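Long-range contacts in phosphoribosylformylglycinamidine synthase 2 (Thermus thermophilus, PDB 3VIU), which belongs to the AIR synthase-related (PurM-like) family, carries two copies of its N- and C-terminal domain pair, and is modelled with adenosine-5'-diphosphate and magnesium: residues A[188-193]-A[273-278]; A[267-272]-A[307-312]; A[279-284]-A[334-339]. All blocks are in the same frame, centred on the assembly; numbering follows the deposited sequence.

Contact 1: residues A[188-193]-A[273-278]; sequences RSRASL and AHKSGL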
loop_
_atom_site.group_PDB
_atom_site.type_symbol
_atom_site.label_atom_id
_atom_site.label_comp_id
_atom_site.label_asym_id
_atom_site.label_seq_id
_atom_site.Cartn_x
_atom_site.Cartn_y
_atom_site.Cartn_z
ATOM N N ARG A 188 10.929 -2.740 -18.481
ATOM C CA ARG A 188 10.460 -3.889 -17.714
ATOM C C ARG A 188 11.593 -4.885 -17.447
ATOM O O ARG A 188 12.766 -4.513 -17.386
ATOM C CB ARG A 188 9.313 -4.587 -18.461
ATOM C CG ARG A 188 9.651 -4.997 -19.895
ATOM C CD ARG A 188 9.730 -3.788 -20.822
ATOM N NE ARG A 188 10.592 -4.027 -21.977
ATOM C CZ ARG A 188 10.323 -4.880 -22.963
ATOM N NH1 ARG A 188 9.201 -5.589 -22.946
ATOM N NH2 ARG A 188 11.179 -5.023 -23.969
ATOM N N SER A 189 11.234 -6.153 -17.286
ATOM C CA SER A 189 12.212 -7.198 -17.019
ATOM C C SER A 189 12.359 -8.100 -18.243
ATOM O O SER A 189 11.955 -9.264 -18.219
ATOM C CB SER A 189 11.765 -8.022 -15.805
ATOM O OG SER A 189 12.754 -8.956 -15.411
ATOM N N ARG A 190 12.930 -7.554 -19.312
ATOM C CA ARG A 190 13.131 -8.310 -20.539
ATOM C C ARG A 190 14.595 -8.364 -20.954
ATOM O O ARG A 190 15.385 -7.481 -20.618
ATOM C CB ARG A 190 12.306 -7.707 -21.671
ATOM C CG ARG A 190 10.807 -7.847 -21.486
ATOM C CD ARG A 190 10.351 -9.293 -21.610
ATOM N NE ARG A 190 8.904 -9.417 -21.442
ATOM C CZ ARG A 190 8.247 -9.115 -20.322
ATOM N NH1 ARG A 190 8.902 -8.669 -19.257
ATOM N NH2 ARG A 190 6.929 -9.261 -20.268
ATOM N N ALA A 191 14.947 -9.411 -21.690
ATOM C CA ALA A 191 16.310 -9.600 -22.164
ATOM C C ALA A 191 16.281 -10.341 -23.494
ATOM O O ALA A 191 15.498 -11.274 -23.673
ATOM C CB ALA A 191 17.111 -10.395 -21.138
ATOM N N SER A 192 17.125 -9.925 -24.431
ATOM C CA SER A 192 17.181 -10.577 -25.739
ATOM C C SER A 192 18.255 -11.652 -25.730
ATOM O O SER A 192 19.084 -11.716 -24.823
ATOM C CB SER A 192 17.463 -9.555 -26.846
ATOM O OG SER A 192 18.670 -8.850 -26.604
ATOM N N LEU A 193 18.242 -12.504 -26.741
ATOM C CA LEU A 193 19.219 -13.575 -26.797
ATOM C C LEU A 193 20.629 -13.077 -27.073
ATOM O O LEU A 193 20.826 -12.161 -27.865
ATOM C CB LEU A 193 18.811 -14.599 -27.852
ATOM C CG LEU A 193 19.696 -15.842 -27.920
ATOM C CD1 LEU A 193 19.955 -16.396 -26.513
ATOM C CD2 LEU A 193 19.014 -16.866 -28.804
ATOM N N ALA A 273 14.602 -14.483 -17.063
ATOM C CA ALA A 273 14.748 -15.444 -18.143
ATOM C C ALA A 273 13.392 -15.963 -18.610
ATOM O O ALA A 273 13.112 -16.024 -19.810
ATOM C CB ALA A 273 15.613 -16.602 -17.688
ATOM N N HIS A 274 12.552 -16.330 -17.653
ATOM C CA HIS A 274 11.233 -16.859 -17.955
ATOM C C HIS A 274 10.345 -15.888 -18.749
ATOM O O HIS A 274 9.703 -16.283 -19.725
ATOM C CB HIS A 274 10.542 -17.259 -16.656
ATOM C CG HIS A 274 9.243 -17.969 -16.861
ATOM N ND1 HIS A 274 9.157 -19.188 -17.500
ATOM C CD2 HIS A 274 7.976 -17.624 -16.531
ATOM C CE1 HIS A 274 7.891 -19.561 -17.557
ATOM N NE2 HIS A 274 7.154 -18.630 -16.977
ATOM N N LYS A 275 10.314 -14.623 -18.333
ATOM C CA LYS A 275 9.511 -13.605 -19.011
ATOM C C LYS A 275 10.061 -13.301 -20.395
ATOM O O LYS A 275 9.347 -12.784 -21.252
ATOM C CB LYS A 275 9.483 -12.300 -18.200
ATOM C CG LYS A 275 8.965 -12.446 -16.774
ATOM C CD LYS A 275 8.787 -11.094 -16.093
ATOM C CE LYS A 275 8.570 -11.257 -14.589
ATOM N NZ LYS A 275 7.577 -12.322 -14.284
ATOM N N SER A 276 11.335 -13.615 -20.605
ATOM C CA SER A 276 11.984 -13.352 -21.886
ATOM C C SER A 276 11.898 -14.542 -22.836
ATOM O O SER A 276 12.353 -14.470 -23.977
ATOM C CB SER A 276 13.453 -12.978 -21.660
ATOM O OG SER A 276 13.570 -11.829 -20.842
ATOM N N GLY A 277 11.332 -15.641 -22.353
ATOM C CA GLY A 277 11.189 -16.824 -23.180
ATOM C C GLY A 277 12.481 -17.541 -23.503
ATOM O O GLY A 277 12.550 -18.297 -24.468
ATOM N N LEU A 278 13.514 -17.299 -22.711
ATOM C CA LEU A 278 14.802 -17.955 -22.922
ATOM C C LEU A 278 15.408 -18.292 -21.568
ATOM O O LEU A 278 14.739 -18.173 -20.539
ATOM C CB LEU A 278 15.743 -17.053 -23.740
ATOM C CG LEU A 278 15.799 -15.576 -23.353
ATOM C CD1 LEU A 278 16.373 -15.461 -21.944
ATOM C CD2 LEU A 278 16.635 -14.784 -24.368
#

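Contact 2: residues A[267-272]-A[307-312]; sequences SSLSEL and RMVLVP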
loop_
_atom_site.group_PDB
_atom_site.type_symbol
_atom_site.label_atom_id
_atom_site.label_comp_id
_atom_site.label_asym_id
_atom_site.label_seq_id
_atom_site.Cartn_x
_atom_site.Cartn_y
_atom_site.Cartn_z
ATOM N N SER A 267 15.719 -15.882 -8.031
ATOM C CA SER A 267 14.453 -15.304 -8.490
ATOM C C SER A 267 14.634 -14.183 -9.518
ATOM O O SER A 267 13.819 -14.024 -10.422
ATOM C CB SER A 267 13.645 -14.777 -7.302
ATOM O OG SER A 267 14.346 -13.744 -6.626
ATOM N N SER A 268 15.699 -13.405 -9.380
ATOM C CA SER A 268 15.948 -12.319 -10.313
ATOM C C SER A 268 16.138 -12.817 -11.733
ATOM O O SER A 268 15.401 -12.425 -12.637
ATOM C CB SER A 268 17.191 -11.527 -9.899
ATOM O OG SER A 268 16.916 -10.680 -8.802
ATOM N N LEU A 269 17.125 -13.690 -11.920
ATOM C CA LEU A 269 17.454 -14.229 -13.242
ATOM C C LEU A 269 16.427 -15.183 -13.847
ATOM O O LEU A 269 16.051 -15.035 -15.007
ATOM C CB LEU A 269 18.826 -14.905 -13.193
ATOM C CG LEU A 269 19.916 -14.010 -12.585
ATOM C CD1 LEU A 269 21.240 -14.747 -12.578
ATOM C CD2 LEU A 269 20.024 -12.713 -13.368
ATOM N N SER A 270 15.973 -16.158 -13.069
ATOM C CA SER A 270 14.996 -17.114 -13.574
ATOM C C SER A 270 13.728 -16.379 -13.996
ATOM O O SER A 270 13.113 -16.703 -15.014
ATOM C CB SER A 270 14.662 -18.159 -12.507
ATOM O OG SER A 270 13.952 -17.575 -11.432
ATOM N N GLU A 271 13.340 -15.384 -13.206
ATOM C CA GLU A 271 12.157 -14.594 -13.510
ATOM C C GLU A 271 12.435 -13.860 -14.818
ATOM O O GLU A 271 11.664 -13.947 -15.774
ATOM C CB GLU A 271 11.911 -13.585 -12.394
ATOM C CG GLU A 271 10.455 -13.266 -12.117
ATOM C CD GLU A 271 10.288 -12.445 -10.843
ATOM O OE1 GLU A 271 10.334 -11.193 -10.914
ATOM O OE2 GLU A 271 10.133 -13.062 -9.765
ATOM N N LEU A 272 13.555 -13.142 -14.847
ATOM C CA LEU A 272 13.961 -12.388 -16.027
ATOM C C LEU A 272 14.039 -13.293 -17.251
ATOM O O LEU A 272 13.589 -12.921 -18.339
ATOM C CB LEU A 272 15.319 -11.722 -15.784
ATOM C CG LEU A 272 16.012 -11.052 -16.971
ATOM C CD1 LEU A 272 15.057 -10.100 -17.681
ATOM C CD2 LEU A 272 17.245 -10.310 -16.474
ATOM N N ARG A 307 20.998 -4.740 -4.227
ATOM C CA ARG A 307 21.627 -5.449 -5.337
ATOM C C ARG A 307 20.709 -5.275 -6.543
ATOM O O ARG A 307 19.482 -5.278 -6.406
ATOM C CB ARG A 307 21.823 -6.929 -5.009
ATOM C CG ARG A 307 23.001 -7.200 -4.092
ATOM C CD ARG A 307 23.191 -8.687 -3.928
ATOM N NE ARG A 307 21.978 -9.313 -3.413
ATOM C CZ ARG A 307 21.764 -10.625 -3.393
ATOM N NH1 ARG A 307 22.683 -11.461 -3.863
ATOM N NH2 ARG A 307 20.623 -11.098 -2.912
HETATM N N MSE A 308 21.306 -5.127 -7.720
HETATM C CA MSE A 308 20.532 -4.888 -8.929
HETATM C C MSE A 308 21.066 -5.645 -10.150
HETATM O O MSE A 308 22.276 -5.750 -10.356
HETATM C CB MSE A 308 20.542 -3.380 -9.218
HETATM C CG MSE A 308 19.392 -2.871 -10.062
HETATM SE SE MSE A 308 17.751 -2.712 -9.022
HETATM C CE MSE A 308 17.837 -0.820 -8.581
ATOM N N VAL A 309 20.147 -6.159 -10.960
ATOM C CA VAL A 309 20.489 -6.872 -12.185
ATOM C C VAL A 309 20.157 -5.960 -13.376
ATOM O O VAL A 309 19.067 -5.388 -13.430
ATOM C CB VAL A 309 19.668 -8.179 -12.311
ATOM C CG1 VAL A 309 19.795 -8.748 -13.708
ATOM C CG2 VAL A 309 20.161 -9.195 -11.295
ATOM N N LEU A 310 21.091 -5.808 -14.314
ATOM C CA LEU A 310 20.840 -4.970 -15.487
ATOM C C LEU A 310 21.291 -5.634 -16.787
ATOM O O LEU A 310 22.336 -6.281 -16.838
ATOM C CB LEU A 310 21.521 -3.604 -15.339
ATOM C CG LEU A 310 21.164 -2.798 -14.088
ATOM C CD1 LEU A 310 22.073 -3.221 -12.956
ATOM C CD2 LEU A 310 21.326 -1.320 -14.348
ATOM N N VAL A 311 20.489 -5.464 -17.833
ATOM C CA VAL A 311 20.770 -6.045 -19.143
ATOM C C VAL A 311 20.988 -4.920 -20.135
ATOM O O VAL A 311 20.033 -4.288 -20.591
ATOM C CB VAL A 311 19.581 -6.903 -19.645
ATOM C CG1 VAL A 311 19.926 -7.557 -20.977
ATOM C CG2 VAL A 311 19.216 -7.952 -18.605
ATOM N N PRO A 312 22.252 -4.648 -20.481
ATOM C CA PRO A 312 22.528 -3.572 -21.436
ATOM C C PRO A 312 22.104 -3.951 -22.848
ATOM O O PRO A 312 22.176 -5.122 -23.235
ATOM C CB PRO A 312 24.040 -3.388 -21.327
ATOM C CG PRO A 312 24.521 -4.795 -21.043
ATOM C CD PRO A 312 23.498 -5.299 -20.028
#

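Contact 3: residues A[279-284]-A[334-339]; sequences GVELHL and VARTIP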
loop_
_atom_site.group_PDB
_atom_site.type_symbol
_atom_site.label_atom_id
_atom_site.label_comp_id
_atom_site.label_asym_id
_atom_site.label_seq_id
_atom_site.Cartn_x
_atom_site.Cartn_y
_atom_site.Cartn_z
ATOM N N GLY A 279 16.667 -18.715 -21.564
ATOM C CA GLY A 279 17.308 -19.066 -20.315
ATOM C C GLY A 279 18.492 -18.191 -19.972
ATOM O O GLY A 279 18.907 -17.336 -20.755
ATOM N N VAL A 280 19.046 -18.405 -18.786
ATOM C CA VAL A 280 20.190 -17.630 -18.343
ATOM C C VAL A 280 21.273 -18.504 -17.711
ATOM O O VAL A 280 20.986 -19.401 -16.920
ATOM C CB VAL A 280 19.751 -16.542 -17.338
ATOM C CG1 VAL A 280 18.843 -17.154 -16.304
ATOM C CG2 VAL A 280 20.975 -15.915 -16.660
ATOM N N GLU A 281 22.519 -18.243 -18.087
ATOM C CA GLU A 281 23.656 -18.973 -17.551
ATOM C C GLU A 281 24.307 -18.042 -16.530
ATOM O O GLU A 281 24.742 -16.938 -16.877
ATOM C CB GLU A 281 24.655 -19.298 -18.670
ATOM C CG GLU A 281 25.868 -20.130 -18.236
ATOM C CD GLU A 281 26.828 -20.435 -19.393
ATOM O OE1 GLU A 281 27.763 -19.635 -19.650
ATOM O OE2 GLU A 281 26.632 -21.474 -20.053
ATOM N N LEU A 282 24.363 -18.473 -15.275
ATOM C CA LEU A 282 24.963 -17.661 -14.221
ATOM C C LEU A 282 26.345 -18.182 -13.836
ATOM O O LEU A 282 26.523 -19.365 -13.557
ATOM C CB LEU A 282 24.045 -17.637 -12.985
ATOM C CG LEU A 282 24.546 -16.969 -11.694
ATOM C CD1 LEU A 282 24.973 -15.528 -11.950
ATOM C CD2 LEU A 282 23.435 -17.010 -10.651
ATOM N N HIS A 283 27.324 -17.290 -13.844
ATOM C CA HIS A 283 28.688 -17.642 -13.479
ATOM C C HIS A 283 28.894 -17.112 -12.065
ATOM O O HIS A 283 29.265 -15.958 -11.882
ATOM C CB HIS A 283 29.672 -16.973 -14.438
ATOM C CG HIS A 283 29.556 -17.445 -15.856
ATOM N ND1 HIS A 283 30.244 -18.539 -16.336
ATOM C CD2 HIS A 283 28.831 -16.972 -16.899
ATOM C CE1 HIS A 283 29.949 -18.718 -17.612
ATOM N NE2 HIS A 283 29.093 -17.781 -17.978
ATOM N N LEU A 284 28.640 -17.948 -11.067
ATOM C CA LEU A 284 28.780 -17.510 -9.686
ATOM C C LEU A 284 30.153 -16.982 -9.332
ATOM O O LEU A 284 30.279 -16.159 -8.427
ATOM C CB LEU A 284 28.399 -18.634 -8.713
ATOM C CG LEU A 284 26.892 -18.885 -8.591
ATOM C CD1 LEU A 284 26.630 -20.060 -7.651
ATOM C CD2 LEU A 284 26.198 -17.611 -8.095
ATOM N N VAL A 334 27.820 -10.764 -14.980
ATOM C CA VAL A 334 27.751 -11.930 -14.107
ATOM C C VAL A 334 27.068 -13.147 -14.757
ATOM O O VAL A 334 27.223 -14.284 -14.289
ATOM C CB VAL A 334 27.018 -11.523 -12.786
ATOM C CG1 VAL A 334 25.705 -12.266 -12.640
ATOM C CG2 VAL A 334 27.921 -11.739 -11.602
ATOM N N ALA A 335 26.325 -12.905 -15.835
ATOM C CA ALA A 335 25.615 -13.974 -16.543
ATOM C C ALA A 335 25.311 -13.580 -17.987
ATOM O O ALA A 335 25.607 -12.467 -18.410
ATOM C CB ALA A 335 24.310 -14.324 -15.808
ATOM N N ARG A 336 24.723 -14.501 -18.740
ATOM C CA ARG A 336 24.384 -14.244 -20.135
ATOM C C ARG A 336 23.136 -15.030 -20.507
ATOM O O ARG A 336 22.816 -16.032 -19.869
ATOM C CB ARG A 336 25.537 -14.668 -21.050
ATOM C CG ARG A 336 25.900 -16.143 -20.916
ATOM C CD ARG A 336 27.029 -16.533 -21.857
ATOM N NE ARG A 336 26.537 -17.235 -23.036
ATOM C CZ ARG A 336 26.382 -18.551 -23.111
ATOM N NH1 ARG A 336 26.686 -19.322 -22.077
ATOM N NH2 ARG A 336 25.910 -19.093 -24.223
ATOM N N THR A 337 22.433 -14.578 -21.538
ATOM C CA THR A 337 21.233 -15.276 -21.975
ATOM C C THR A 337 21.603 -16.378 -22.957
ATOM O O THR A 337 22.553 -16.243 -23.728
ATOM C CB THR A 337 20.224 -14.320 -22.661
ATOM O OG1 THR A 337 20.873 -13.612 -23.728
ATOM C CG2 THR A 337 19.659 -13.331 -21.654
ATOM N N ILE A 338 20.850 -17.472 -22.907
ATOM C CA ILE A 338 21.054 -18.610 -23.791
ATOM C C ILE A 338 19.683 -18.994 -24.344
ATOM O O ILE A 338 18.661 -18.660 -23.754
ATOM C CB ILE A 338 21.670 -19.819 -23.032
ATOM C CG1 ILE A 338 20.790 -20.206 -21.849
ATOM C CG2 ILE A 338 23.072 -19.477 -22.538
ATOM C CD1 ILE A 338 21.314 -21.406 -21.081
ATOM N N PRO A 339 19.641 -19.690 -25.490
ATOM C CA PRO A 339 18.367 -20.100 -26.094
ATOM C C PRO A 339 17.630 -21.215 -25.345
ATOM O O PRO A 339 16.403 -21.300 -25.395
ATOM C CB PRO A 339 18.774 -20.505 -27.508
ATOM C CG PRO A 339 20.154 -21.053 -27.307
ATOM C CD PRO A 339 20.774 -20.036 -26.367
#

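Contact 1: residues A[188-193]-A[273-278]
The hydroxyl of S276 is gripped twice: OG accepts the backbone N-H of A191 and donates to the carbonyl of L272 one turn back along helix 264-275. The A191 N to S276 OG distance is 2.9 Å, but the angle at the hydrogen is 130°, so the bond is bent. The helix ends here in a Schellman motif. G277 takes a positive phi of 70°, and L278 N returns to A273 O at 3.2 Å. In S276, OG lies beside the backbone N and anti to the carbonyl carbon, which sets it between the last helical turn and the loop 188-193. The R190 chain bends at chi2 (-69°) and crosses K275 at about a right angle. K275 CB sits 3.8 Å above one face of the R190 guanidinium, offset toward its rim. R190 NE comes within 3.4 Å of K275 O, yet the angle is too poor for a bond; the charge is instead paired with E67, a residue of the ADP pocket. The loop thus packs over the helix end close to that pocket; the nearest atoms of the K275 side chain and the ADP are about 7 Å apart. L278, whose N closes the motif, adopts the crowded chi1 position, CG between backbone N and carbonyl carbon, and its CD2 rests 3.7 Å from L193 N and 4.1 Å from L193 CB.

Contact 2: residues A[267-272]-A[307-312]
V309 is the hub of this helix-on-sheet contact, and its chi1 rotamer turns both methyls to the helix. CG1 stands anti to the backbone N and meets two leucines, lying 4.0 Å from L269 CD2 and 4.1 Å from L272 CD2. CG2, beside the backbone N, turns to the S268 end of the helix and approaches S268 CB at 4.0 Å. L269 sets off along the flank of the helix, and with CG beside the backbone N (chi1 -51°) it carries CD2 obliquely across V309, against both methyls. The first bond of the L272 side chain points at the strand; its CG is anti to the backbone N (chi1 171°), and its CD2 meets V311 CG2 tip to tip at 3.7 Å. The interface is apolar: the S268 hydroxyl is engaged by the carbonyl of D259, a residue of the ADP pocket. The segment axes approach to 9.8 Å and cross at 28° in the same sense, so V309 spans S268, L269 and L272 while V311 meets L272. Strand 307-312 lies between strands 254-259 and 196-201, with helix 264-275 over V309 and V311 and helix 317-326 against L310 on the other face.

Contact 3: residues A[279-284]-A[334-339]
E281 sends its chain straight out, CG anti to the backbone N (chi1 -177°), while R336 starts from the crowded chi1 position and bends at chi3 (-102°), so the two lie side by side pointing the same way. R336 NH1 then reaches E281 OE1 at 2.7 Å in a salt bridge. The carboxylate lies at the guanidinium edge, the planes turned 67° apart, and I338 CG2 rests over one guanidinium face. E281 OE2 has a second cationic partner in R344, and two arginines would be expected to favour the ionised carboxylate. These residues sit on an antiparallel ladder within the mixed sheet of the first of the two AIR synthase-related C-terminal domains, where strand 279-283 runs between 331-338 and 342-347. G279 N to I338 O is 3.0 Å, and I338 N to G279 O is 2.9 Å. E281 N to R336 O, 2.9 Å, runs nearly along the C=O axis. At the far end V334 and A335 form a classic beta bulge opposite I197, and V334 O still accepts H283 N at 3.0 Å. On the helix-facing side, V280 CG2 packs 3.8 Å from A335 CB, and L282 CD1 lies alongside V334 CG1 at 3.4 Å.

Overall arrangement
All three contacts cluster around one sheet, that of the first AIR synthase-related C-terminal domain, with 188-193 in the loop between strands 172-182 and 196-201; their centres are 9 to 11 Å apart. Contacts 1 and 2 share helix 264-275, and strand 279-283 of contact 3 follows it. Along the chain contact 2 interleaves with both others, whereas contact 1 closes before contact 3 opens. In the sheet, strand 196-201 alone separates strand 307-312 of contact 2 from strand 331-338 of contact 3. L269 CD1 packs 3.7 Å from L282 CD2, and S192 O probably bonds T337 OG1 at 2.8 Å. The helix is thus held by loop and sheet together, contacts 1 and 2 nearing the ADP pocket.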